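Local coordinates for protein endo-beta-1,2-glucanase (Talaromyces funiculosus, PDB 6IMV) that hydrolyses beta-1,2-glucans internally as an endo-acting glycoside hydrolase, and binds the disaccharide sophorose, at residues A[306-318]-A[441-455]. Residues are numbered along the deposited sequence; the frame is centred on the assembly and turned at random. Where two conformers were deposited one is given.
Sequences TWKVLEMPYYDID and NAILGGVSGLVSQKM
Leu310 O accepts a hydrogen bond from Val447 N (2.7 Å), and this bond ties the loop before helix 318-337 to the link between two consecutive helices. The contact is buried, with the Glu311 side chain about 11 Å from a bound glucose. The link starts with a Schellman motif, Gly445 at positive phi closing helix 433-443; Val447, at the N-cap position, then opens the next helix. On one flank of the bond Leu310 reaches past Gly446 and lays CD2 over the backbone of Ala442, 3.9 Å from its CA, while Phe387 touches both side chains. On the other, Val447 turns CG2 in against Leu310 O and the CA of Glu311. Val451 sets both methyls around the carbonyl of Glu311, with CG2 3.1 Å from Glu311 O; this buried oxygen has no polar partner. Further along, Pro313, centre of an inverse gamma turn, leans on the helix, its CG 3.9 Å from Ser452 CB and its CD against Met455 SD. Met312 and Met455, each bent at its last torsion (chi3 79° and 85°), cross nearly perpendicularly and bring their CE methyls to 3.7 Å. Asp316 OD2, at the exposed end, is hydrogen-bonded to Tyr461 OH. Ser448, its OG lying between the backbone N and the carbonyl carbon (chi1 63°), packs CB on the Met312 carbonyl; its OG lies 2.6 Å from a water that donates to Val309 O and, at a longer distance, to Gly445 O.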
ATOM      1  N   THR A 306      -0.725   0.591   8.180  1.00 11.50           N
ATOM      2  CA  THR A 306       0.609   1.139   8.443  1.00 11.81           C
ATOM      3  C   THR A 306       1.228   1.758   7.173  1.00 11.81           C
ATOM      4  O   THR A 306       2.334   2.279   7.218  1.00 11.80           O
ATOM      5  CB  THR A 306       1.482   0.031   9.051  1.00 11.99           C
ATOM      6  OG1 THR A 306       0.892  -0.333  10.300  1.00 11.86           O
ATOM      7  CG2 THR A 306       2.922   0.430   9.274  1.00 12.17           C
ATOM      8  N   TRP A 307       0.475   1.744   6.065  1.00 11.95           N
ATOM      9  CA  TRP A 307       0.868   2.199   4.717  1.00 12.33           C
ATOM     10  C   TRP A 307       1.625   3.537   4.725  1.00 11.59           C
ATOM     11  O   TRP A 307       2.536   3.720   3.920  1.00 11.34           O
ATOM     12  CB  TRP A 307      -0.399   2.310   3.869  1.00 13.85           C
ATOM     13  CG  TRP A 307      -0.264   2.404   2.381  1.00 15.27           C
ATOM     14  CD1 TRP A 307       0.336   3.386   1.647  1.00 16.23           C
ATOM     15  CD2 TRP A 307      -0.911   1.532   1.432  1.00 17.40           C
ATOM     16  NE1 TRP A 307       0.150   3.156   0.309  1.00 18.03           N
ATOM     17  CE2 TRP A 307      -0.628   2.038   0.142  1.00 17.69           C
ATOM     18  CE3 TRP A 307      -1.708   0.385   1.548  1.00 17.67           C
ATOM     19  CZ2 TRP A 307      -1.092   1.417  -1.018  1.00 18.18           C
ATOM     20  CZ3 TRP A 307      -2.173  -0.222   0.401  1.00 18.75           C
ATOM     21  CH2 TRP A 307      -1.869   0.290  -0.864  1.00 18.29           C
ATOM     22  N   LYS A 308       1.214   4.483   5.577  1.00 11.19           N
ATOM     23  CA  LYS A 308       1.734   5.855   5.540  1.00 11.23           C
ATOM     24  C   LYS A 308       3.259   5.886   5.705  1.00 11.40           C
ATOM     25  O   LYS A 308       3.907   6.771   5.163  1.00 11.70           O
ATOM     26  CB  LYS A 308       1.065   6.735   6.599  1.00 11.13           C
ATOM     27  CG  LYS A 308       1.437   6.421   8.042  1.00 11.20           C
ATOM     28  CD  LYS A 308       0.526   7.076   9.054  1.00 11.11           C
ATOM     29  CE  LYS A 308       1.028   6.934  10.474  1.00 11.18           C
ATOM     30  NZ  LYS A 308       0.206   7.713  11.430  1.00 11.39           N
ATOM     31  N   VAL A 309       3.826   4.925   6.446  1.00 11.71           N
ATOM     32  CA  VAL A 309       5.256   4.954   6.783  1.00 11.98           C
ATOM     33  C   VAL A 309       6.102   4.647   5.537  1.00 12.40           C
ATOM     34  O   VAL A 309       7.288   4.954   5.531  1.00 12.47           O
ATOM     35  CB  VAL A 309       5.602   4.008   7.950  1.00 11.67           C
ATOM     36  CG1 VAL A 309       4.706   4.257   9.148  1.00 11.85           C
ATOM     37  CG2 VAL A 309       5.571   2.545   7.537  1.00 11.36           C
ATOM     38  N   LEU A 310       5.482   4.071   4.496  1.00 12.76           N
ATOM     39  CA  LEU A 310       6.139   3.827   3.202  1.00 13.36           C
ATOM     40  C   LEU A 310       6.359   5.138   2.439  1.00 13.17           C
ATOM     41  O   LEU A 310       7.177   5.173   1.516  1.00 13.26           O
ATOM     42  CB  LEU A 310       5.289   2.897   2.329  1.00 14.06           C
ATOM     43  CG  LEU A 310       5.171   1.435   2.756  1.00 14.78           C
ATOM     44  CD1 LEU A 310       4.057   0.757   1.972  1.00 15.14           C
ATOM     45  CD2 LEU A 310       6.483   0.689   2.559  1.00 14.51           C
ATOM     46  N   GLU A 311       5.583   6.177   2.758  1.00 13.15           N
ATOM     47  CA  GLU A 311       5.468   7.348   1.876  1.00 13.15           C
ATOM     48  C   GLU A 311       6.011   8.631   2.527  1.00 13.51           C
ATOM     49  O   GLU A 311       6.334   9.551   1.823  1.00 14.72           O
ATOM     50  CB  GLU A 311       4.013   7.535   1.450  1.00 12.71           C
ATOM     51  CG  GLU A 311       3.434   6.307   0.762  1.00 12.75           C
ATOM     52  CD  GLU A 311       2.308   6.593  -0.213  1.00 12.51           C
ATOM     53  OE1 GLU A 311       2.333   7.677  -0.877  1.00 12.98           O
ATOM     54  OE2 GLU A 311       1.403   5.755  -0.296  1.00 11.80           O
ATOM     55  N   MET A 312       6.089   8.703   3.855  1.00 13.91           N
ATOM     56  CA  MET A 312       6.627   9.886   4.535  1.00 14.01           C
ATOM     57  C   MET A 312       7.550   9.430   5.653  1.00 14.30           C
ATOM     58  O   MET A 312       7.387   8.328   6.170  1.00 14.98           O
ATOM     59  CB  MET A 312       5.506  10.764   5.098  1.00 14.13           C
ATOM     60  CG  MET A 312       4.587  11.300   4.015  1.00 13.84           C
ATOM     61  SD  MET A 312       3.357  12.435   4.647  1.00 14.20           S
ATOM     62  CE  MET A 312       4.316  13.946   4.805  1.00 14.29           C
ATOM     63  N   PRO A 313       8.565  10.240   6.027  1.00 14.65           N
ATOM     64  CA  PRO A 313       9.609   9.798   6.957  1.00 14.33           C
ATOM     65  C   PRO A 313       9.195   9.794   8.440  1.00 14.29           C
ATOM     66  O   PRO A 313       9.866  10.392   9.279  1.00 15.02           O
ATOM     67  CB  PRO A 313      10.735  10.810   6.680  1.00 14.48           C
ATOM     68  CG  PRO A 313      10.009  12.071   6.297  1.00 14.45           C
ATOM     69  CD  PRO A 313       8.809  11.595   5.503  1.00 14.56           C
ATOM     70  N   TYR A 314       8.126   9.057   8.750  1.00 13.50           N
ATOM     71  CA  TYR A 314       7.667   8.827  10.104  1.00 13.43           C
ATOM     72  C   TYR A 314       8.784   8.233  10.978  1.00 13.66           C
ATOM     73  O   TYR A 314       8.876   8.562  12.151  1.00 13.67           O
ATOM     74  CB  TYR A 314       6.453   7.890  10.092  1.00 12.96           C
ATOM     75  CG  TYR A 314       5.164   8.573   9.719  1.00 12.67           C
ATOM     76  CD1 TYR A 314       4.375   9.158  10.695  1.00 12.39           C
ATOM     77  CD2 TYR A 314       4.737   8.652   8.400  1.00 12.53           C
ATOM     78  CE1 TYR A 314       3.192   9.798  10.374  1.00 12.43           C
ATOM     79  CE2 TYR A 314       3.555   9.296   8.063  1.00 12.30           C
ATOM     80  CZ  TYR A 314       2.782   9.874   9.056  1.00 12.31           C
ATOM     81  OH  TYR A 314       1.612  10.523   8.761  1.00 12.52           O
ATOM     82  N   TYR A 315       9.619   7.353  10.409  1.00 13.95           N
ATOM     83  CA  TYR A 315      10.604   6.609  11.206  1.00 14.50           C
ATOM     84  C   TYR A 315      11.879   7.428  11.450  1.00 15.39           C
ATOM     85  O   TYR A 315      12.783   6.922  12.119  1.00 16.29           O
ATOM     86  CB  TYR A 315      10.899   5.249  10.570  1.00 14.38           C
ATOM     87  CG  TYR A 315       9.747   4.277  10.610  1.00 14.20           C
ATOM     88  CD1 TYR A 315       8.612   4.527  11.375  1.00 13.59           C
ATOM     89  CD2 TYR A 315       9.785   3.096   9.879  1.00 13.55           C
ATOM     90  CE1 TYR A 315       7.546   3.643  11.391  1.00 13.42           C
ATOM     91  CE2 TYR A 315       8.736   2.194   9.905  1.00 13.12           C
ATOM     92  CZ  TYR A 315       7.612   2.465  10.669  1.00 13.43           C
ATOM     93  OH  TYR A 315       6.563   1.589  10.706  1.00 12.60           O
ATOM     94  N   ASP A 316      11.932   8.681  10.964  1.00 16.09           N
ATOM     95  CA  ASP A 316      12.941   9.661  11.393  1.00 16.44           C
ATOM     96  C   ASP A 316      12.682  10.091  12.842  1.00 16.38           C
ATOM     97  O   ASP A 316      13.568  10.623  13.477  1.00 16.72           O
ATOM     98  CB  ASP A 316      12.973  10.906  10.497  1.00 16.81           C
ATOM     99  CG  ASP A 316      13.571  10.688   9.119  1.00 16.43           C
ATOM    100  OD1 ASP A 316      13.880   9.547   8.812  1.00 16.98           O
ATOM    101  OD2 ASP A 316      13.721  11.671   8.367  1.00 15.52           O
ATOM    102  N   ILE A 317      11.455   9.904  13.347  1.00 16.36           N
ATOM    103  CA  ILE A 317      11.096  10.261  14.722  1.00 16.02           C
ATOM    104  C   ILE A 317      11.194   8.989  15.575  1.00 16.19           C
ATOM    105  O   ILE A 317      10.484   8.015  15.320  1.00 15.06           O
ATOM    106  CB  ILE A 317       9.691  10.900  14.789  1.00 16.35           C
ATOM    107  CG1 ILE A 317       9.602  12.202  13.980  1.00 16.33           C
ATOM    108  CG2 ILE A 317       9.272  11.131  16.232  1.00 16.26           C
ATOM    109  CD1 ILE A 317       9.392  12.010  12.490  1.00 16.51           C
ATOM    110  N   ASP A 318      12.063   9.018  16.595  0.50 15.10           N
ATOM    111  CA  ASP A 318      12.428   7.817  17.340  0.50 15.04           C
ATOM    112  C   ASP A 318      11.216   7.272  18.112  0.50 14.84           C
ATOM    113  O   ASP A 318      11.024   6.073  18.141  0.50 14.75           O
ATOM    114  CB  ASP A 318      13.614   8.046  18.281  0.50 15.26           C
ATOM    115  CG  ASP A 318      14.183   6.753  18.850  0.50 15.39           C
ATOM    116  OD1 ASP A 318      14.379   5.802  18.069  0.50 15.29           O
ATOM    117  OD2 ASP A 318      14.394   6.694  20.076  0.50 16.35           O
ATOM    118  N   ASN A 441       7.429  -2.839  -2.261  1.00 11.10           N
ATOM    119  CA  ASN A 441       7.756  -1.454  -1.899  1.00 11.35           C
ATOM    120  C   ASN A 441       8.421  -1.405  -0.515  1.00 11.30           C
ATOM    121  O   ASN A 441       9.305  -0.583  -0.287  1.00 11.65           O
ATOM    122  CB  ASN A 441       6.540  -0.534  -2.030  1.00 11.49           C
ATOM    123  CG  ASN A 441       6.400   0.004  -3.436  1.00 11.63           C
ATOM    124  OD1 ASN A 441       7.349   0.581  -3.969  1.00 12.56           O
ATOM    125  ND2 ASN A 441       5.239  -0.187  -4.050  1.00 11.25           N
ATOM    126  N   ALA A 442       8.034  -2.308   0.393  1.00 11.42           N
ATOM    127  CA  ALA A 442       8.691  -2.413   1.703  1.00 11.35           C
ATOM    128  C   ALA A 442      10.137  -2.933   1.554  1.00 11.54           C
ATOM    129  O   ALA A 442      11.044  -2.441   2.210  1.00 11.12           O
ATOM    130  CB  ALA A 442       7.866  -3.270   2.626  1.00 10.93           C
ATOM    131  N   ILE A 443      10.343  -3.930   0.689  1.00 11.94           N
ATOM    132  CA  ILE A 443      11.682  -4.474   0.404  1.00 12.30           C
ATOM    133  C   ILE A 443      12.600  -3.356  -0.121  1.00 13.06           C
ATOM    134  O   ILE A 443      13.767  -3.334   0.214  1.00 12.81           O
ATOM    135  CB  ILE A 443      11.594  -5.662  -0.577  1.00 12.51           C
ATOM    136  CG1 ILE A 443      11.055  -6.918   0.113  1.00 12.08           C
ATOM    137  CG2 ILE A 443      12.926  -5.914  -1.274  1.00 12.81           C
ATOM    138  CD1 ILE A 443      10.602  -8.009  -0.838  1.00 12.26           C
ATOM    139  N   LEU A 444      12.054  -2.419  -0.909  1.00 13.59           N
ATOM    140  CA  LEU A 444      12.825  -1.298  -1.507  1.00 14.52           C
ATOM    141  C   LEU A 444      13.007  -0.137  -0.514  1.00 14.49           C
ATOM    142  O   LEU A 444      13.633   0.863  -0.853  1.00 15.03           O
ATOM    143  CB  LEU A 444      12.098  -0.814  -2.766  1.00 15.07           C
ATOM    144  CG  LEU A 444      12.039  -1.826  -3.906  1.00 15.74           C
ATOM    145  CD1 LEU A 444      11.176  -1.305  -5.038  1.00 16.31           C
ATOM    146  CD2 LEU A 444      13.441  -2.152  -4.410  1.00 16.69           C
ATOM    147  N   GLY A 445      12.442  -0.269   0.690  1.00 13.93           N
ATOM    148  CA  GLY A 445      12.647   0.659   1.788  1.00 13.69           C
ATOM    149  C   GLY A 445      11.640   1.803   1.796  1.00 13.94           C
ATOM    150  O   GLY A 445      11.884   2.821   2.433  1.00 14.50           O
ATOM    151  N   GLY A 446      10.507   1.651   1.096  1.00 13.42           N
ATOM    152  CA  GLY A 446       9.550   2.743   0.933  1.00 13.19           C
ATOM    153  C   GLY A 446      10.136   3.861   0.089  1.00 13.44           C
ATOM    154  O   GLY A 446      11.240   3.701  -0.476  1.00 13.24           O
ATOM    155  N   VAL A 447       9.412   4.984  -0.002  1.00 12.92           N
ATOM    156  CA  VAL A 447       9.890   6.172  -0.736  1.00 13.07           C
ATOM    157  C   VAL A 447      10.106   7.344   0.232  1.00 13.19           C
ATOM    158  O   VAL A 447      10.307   8.483  -0.210  1.00 13.05           O
ATOM    159  CB  VAL A 447       8.946   6.570  -1.887  1.00 12.92           C
ATOM    160  CG1 VAL A 447       8.881   5.492  -2.961  1.00 12.89           C
ATOM    161  CG2 VAL A 447       7.551   6.938  -1.397  1.00 12.82           C
ATOM    162  N   SER A 448      10.120   7.068   1.543  1.00 13.67           N
ATOM    163  CA  SER A 448      10.202   8.130   2.553  1.00 14.12           C
ATOM    164  C   SER A 448      11.518   8.922   2.448  1.00 15.21           C
ATOM    165  O   SER A 448      11.539  10.128   2.760  1.00 15.65           O
ATOM    166  CB  SER A 448       9.979   7.608   3.936  1.00 14.03           C
ATOM    167  OG  SER A 448      10.971   6.684   4.324  1.00 13.83           O
ATOM    168  N   GLY A 449      12.596   8.258   2.013  1.00 15.71           N
ATOM    169  CA  GLY A 449      13.887   8.913   1.749  1.00 16.39           C
ATOM    170  C   GLY A 449      13.783   9.965   0.648  1.00 16.61           C
ATOM    171  O   GLY A 449      14.218  11.099   0.814  1.00 16.94           O
ATOM    172  N   LEU A 450      13.214   9.582  -0.498  1.00 16.26           N
ATOM    173  CA  LEU A 450      12.972  10.512  -1.597  1.00 16.75           C
ATOM    174  C   LEU A 450      12.058  11.662  -1.150  1.00 16.77           C
ATOM    175  O   LEU A 450      12.316  12.828  -1.471  1.00 17.55           O
ATOM    176  CB  LEU A 450      12.362   9.746  -2.771  1.00 16.83           C
ATOM    177  CG  LEU A 450      13.349   8.914  -3.582  1.00 16.56           C
ATOM    178  CD1 LEU A 450      12.625   7.882  -4.428  1.00 16.21           C
ATOM    179  CD2 LEU A 450      14.223   9.809  -4.447  1.00 17.44           C
ATOM    180  N   VAL A 451      11.003  11.337  -0.404  1.00 16.10           N
ATOM    181  CA  VAL A 451      10.023  12.322   0.014  1.00 15.87           C
ATOM    182  C   VAL A 451      10.698  13.298   0.985  1.00 16.96           C
ATOM    183  O   VAL A 451      10.519  14.505   0.876  1.00 15.97           O
ATOM    184  CB  VAL A 451       8.780  11.640   0.613  1.00 15.41           C
ATOM    185  CG1 VAL A 451       7.890  12.611   1.378  1.00 15.11           C
ATOM    186  CG2 VAL A 451       7.996  10.921  -0.473  1.00 15.29           C
ATOM    187  N   SER A 452      11.489  12.758   1.919  1.00 16.96           N
ATOM    188  CA  SER A 452      12.226  13.548   2.901  1.00 17.87           C
ATOM    189  C   SER A 452      13.152  14.566   2.203  1.00 17.43           C
ATOM    190  O   SER A 452      13.269  15.726   2.625  1.00 17.06           O
ATOM    191  CB  SER A 452      12.981  12.599   3.824  1.00 18.52           C
ATOM    192  OG  SER A 452      13.870  13.304   4.648  1.00 22.28           O
ATOM    193  N   GLN A 453      13.817  14.136   1.129  1.00 17.68           N
ATOM    194  CA  GLN A 453      14.737  15.014   0.393  1.00 18.19           C
ATOM    195  C   GLN A 453      13.984  16.244  -0.138  1.00 17.43           C
ATOM    196  O   GLN A 453      14.416  17.384   0.037  1.00 15.99           O
ATOM    197  CB  GLN A 453      15.385  14.229  -0.741  1.00 19.12           C
ATOM    198  CG  GLN A 453      16.423  15.018  -1.520  1.00 20.33           C
ATOM    199  CD  GLN A 453      16.801  14.284  -2.781  1.00 22.31           C
ATOM    200  OE1 GLN A 453      16.517  13.094  -2.936  1.00 22.67           O
ATOM    201  NE2 GLN A 453      17.446  14.994  -3.693  1.00 24.60           N
ATOM    202  N   LYS A 454      12.832  15.996  -0.765  1.00 16.72           N
ATOM    203  CA  LYS A 454      12.036  17.036  -1.411  1.00 17.07           C
ATOM    204  C   LYS A 454      11.372  17.911  -0.335  1.00 16.75           C
ATOM    205  O   LYS A 454      11.299  19.129  -0.479  1.00 16.25           O
ATOM    206  CB  LYS A 454      11.041  16.378  -2.371  1.00 17.08           C
ATOM    207  CG  LYS A 454      10.278  17.316  -3.298  1.00 17.13           C
ATOM    208  CD  LYS A 454       9.516  16.561  -4.375  1.00 17.15           C
ATOM    209  CE  LYS A 454       8.494  17.414  -5.100  1.00 17.32           C
ATOM    210  NZ  LYS A 454       9.125  18.553  -5.809  1.00 17.08           N
ATOM    211  N   MET A 455      10.913  17.290   0.757  1.00 16.48           N
ATOM    212  CA  MET A 455      10.325  18.031   1.882  1.00 16.45           C
ATOM    213  C   MET A 455      11.356  19.014   2.459  1.00 16.83           C
ATOM    214  O   MET A 455      11.021  20.162   2.774  1.00 16.69           O
ATOM    215  CB  MET A 455       9.848  17.086   2.987  1.00 16.49           C
ATOM    216  CG  MET A 455       8.601  16.294   2.618  1.00 16.54           C
ATOM    217  SD  MET A 455       8.042  15.264   4.003  1.00 16.89           S
ATOM    218  CE  MET A 455       7.059  16.455   4.907  1.00 17.04           C
TER
HETATM  219  O   HOH W   1       9.657   4.507   4.121  1.00 22.31           O